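Local atomic coordinates of alpha-glucosidase (Bacteroides thetaiotaomicron, PDB entry 5XFM), a protein that probably hydrolyses terminal beta-L-arabinopyranosides and alpha-galactosides as a calcium-containing enzyme of glycoside hydrolase family 97. Residues A453-A456 / S457-V461. The protein carries 1 engineered substitution. Residues are numbered along the deposited sequence; the frame is centred on the assembly and turned at random.
Sequences AVLA and SENMV. With CA (calcium ion), chain E.
Asn459 folds back over the residues that lead into its helix, its backbone N meeting Ala456 O and its side chain lying against Leu455. Ser457 follows Ala456 as the second residue of the turn, with a small hydroxyl suited to a buried corner: chi1 of 68° sets OG between its own backbone N and carbonyl carbon, from where it is hydrogen-bonded to the carbonyl of Gly490. Glu458 comes next with a side chain long enough to bring its carboxylate to the metal; the chain is extended beyond CG, and OE2 binds the calcium ion at 2.6 Å while OE1 accepts a 2.7 Å hydrogen bond from a water that also ligates the ion. At Asn459 the backbone N-H bonds to Ala456 O at 3.0 Å, and the short side chain crosses that of Leu455 at about a right angle, with CG 3.6 Å from Leu455 CD2. Replacing Asn459 by an alanine would probably open a gap beside the CD2 methyl of Leu455. Met460 sends its thioether away from the loop to Leu493 and Leu498. This tight turn into a helix follows a parallel strand of the TIM-barrel-type catalytic domain, and through it Glu458 joins Glu174 and Glu452 in the calcium site.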
ATOM      1  N   ALA A 453      -6.500  -0.457  -3.607  1.00 14.43           N
ATOM      2  CA  ALA A 453      -5.384  -0.564  -4.554  1.00 18.17           C
ATOM      3  C   ALA A 453      -4.780  -1.965  -4.589  1.00 16.34           C
ATOM      4  O   ALA A 453      -3.563  -2.126  -4.636  1.00 18.63           O
ATOM      5  CB  ALA A 453      -4.306   0.459  -4.219  1.00 18.10           C
ATOM      6  N   VAL A 454      -5.649  -2.970  -4.595  1.00 15.88           N
ATOM      7  CA  VAL A 454      -5.238  -4.365  -4.602  1.00 13.76           C
ATOM      8  C   VAL A 454      -6.461  -5.205  -4.933  1.00 23.48           C
ATOM      9  O   VAL A 454      -7.600  -4.746  -4.778  1.00 17.68           O
ATOM     10  CB  VAL A 454      -4.650  -4.806  -3.230  1.00 12.95           C
ATOM     11  CG1 VAL A 454      -5.737  -4.851  -2.168  1.00 16.64           C
ATOM     12  CG2 VAL A 454      -3.966  -6.155  -3.324  1.00 13.45           C
ATOM     13  N   LEU A 455      -6.224  -6.422  -5.409  1.00 18.36           N
ATOM     14  CA  LEU A 455      -7.283  -7.396  -5.557  1.00 17.26           C
ATOM     15  C   LEU A 455      -7.693  -7.848  -4.157  1.00 19.62           C
ATOM     16  O   LEU A 455      -7.065  -8.725  -3.561  1.00 17.23           O
ATOM     17  CB  LEU A 455      -6.816  -8.564  -6.429  1.00 16.68           C
ATOM     18  CG  LEU A 455      -6.826  -8.186  -7.911  1.00 17.29           C
ATOM     19  CD1 LEU A 455      -6.024  -9.142  -8.750  1.00 12.72           C
ATOM     20  CD2 LEU A 455      -8.269  -8.139  -8.397  1.00 17.69           C
ATOM     21  N   ALA A 456      -8.740  -7.224  -3.629  1.00 18.98           N
ATOM     22  CA  ALA A 456      -9.168  -7.486  -2.258  1.00 24.94           C
ATOM     23  C   ALA A 456      -9.981  -8.774  -2.149  1.00 21.67           C
ATOM     24  O   ALA A 456     -10.237  -9.456  -3.142  1.00 17.48           O
ATOM     25  CB  ALA A 456      -9.972  -6.307  -1.719  1.00 21.92           C
ATOM     26  N   SER A 457     -10.364  -9.099  -0.920  1.00 21.64           N
ATOM     27  CA  SER A 457     -11.085 -10.326  -0.612  1.00 21.16           C
ATOM     28  C   SER A 457     -12.407 -10.457  -1.366  1.00 21.92           C
ATOM     29  O   SER A 457     -12.917 -11.568  -1.537  1.00 22.49           O
ATOM     30  CB  SER A 457     -11.321 -10.406   0.899  1.00 25.71           C
ATOM     31  OG  SER A 457     -12.229  -9.403   1.323  1.00 26.65           O
ATOM     32  N   GLU A 458     -12.960  -9.325  -1.807  1.00 23.77           N
ATOM     33  CA  GLU A 458     -14.195  -9.318  -2.596  1.00 23.58           C
ATOM     34  C   GLU A 458     -14.059 -10.223  -3.822  1.00 23.76           C
ATOM     35  O   GLU A 458     -15.009 -10.897  -4.222  1.00 19.16           O
ATOM     36  CB  GLU A 458     -14.572  -7.885  -3.023  1.00 26.72           C
ATOM     37  CG  GLU A 458     -13.669  -7.274  -4.103  1.00 26.28           C
ATOM     38  CD  GLU A 458     -14.118  -5.891  -4.568  1.00 31.83           C
ATOM     39  OE1 GLU A 458     -15.290  -5.516  -4.331  1.00 30.24           O
ATOM     40  OE2 GLU A 458     -13.288  -5.181  -5.184  1.00 24.35           O
ATOM     41  N   ASN A 459     -12.862 -10.258  -4.399  1.00 20.44           N
ATOM     42  CA  ASN A 459     -12.643 -11.049  -5.593  1.00 22.15           C
ATOM     43  C   ASN A 459     -12.786 -12.538  -5.282  1.00 23.13           C
ATOM     44  O   ASN A 459     -13.277 -13.305  -6.111  1.00 22.99           O
ATOM     45  CB  ASN A 459     -11.276 -10.726  -6.204  1.00 20.28           C
ATOM     46  CG  ASN A 459     -11.183  -9.285  -6.685  1.00 20.39           C
ATOM     47  OD1 ASN A 459     -10.477  -8.462  -6.100  1.00 19.78           O
ATOM     48  ND2 ASN A 459     -11.897  -8.976  -7.759  1.00 20.03           N
ATOM     49  N   MET A 460     -12.398 -12.938  -4.075  1.00 21.33           N
ATOM     50  CA  MET A 460     -12.578 -14.325  -3.667  1.00 19.08           C
ATOM     51  C   MET A 460     -14.068 -14.660  -3.604  1.00 23.08           C
ATOM     52  O   MET A 460     -14.466 -15.785  -3.890  1.00 23.76           O
ATOM     53  CB  MET A 460     -11.911 -14.598  -2.321  1.00 20.79           C
ATOM     54  CG  MET A 460     -10.387 -14.488  -2.336  1.00 26.19           C
ATOM     55  SD  MET A 460      -9.707 -14.674  -0.675  1.00 29.03           S
ATOM     56  CE  MET A 460     -10.519 -16.196  -0.169  1.00 20.39           C
ATOM     57  N   VAL A 461     -14.892 -13.687  -3.228  1.00 26.51           N
ATOM     58  CA  VAL A 461     -16.335 -13.900  -3.247  1.00 21.78           C
ATOM     59  C   VAL A 461     -16.802 -13.998  -4.690  1.00 24.58           C
ATOM     60  O   VAL A 461     -17.689 -14.793  -5.016  1.00 25.03           O
ATOM     61  CB  VAL A 461     -17.112 -12.782  -2.514  1.00 24.90           C
ATOM     62  CG1 VAL A 461     -18.594 -13.129  -2.437  1.00 24.13           C
ATOM     63  CG2 VAL A 461     -16.551 -12.574  -1.124  1.00 18.27           C
TER
HETATM   64 CA    CA E 701     -12.836  -2.646  -5.378  1.00 20.38          CA
HETATM   65  O   HOH W   1     -15.405  -3.554  -6.198  1.00 19.68           O
HETATM   66  O   HOH W   2     -13.497  -0.653  -6.456  1.00 20.70           O
HETATM   67  O   HOH W   3     -13.650  -3.330  -7.645  1.00 24.69           O
HETATM   68  O   HOH W   4     -14.283  -1.829  -3.628  1.00 23.00           O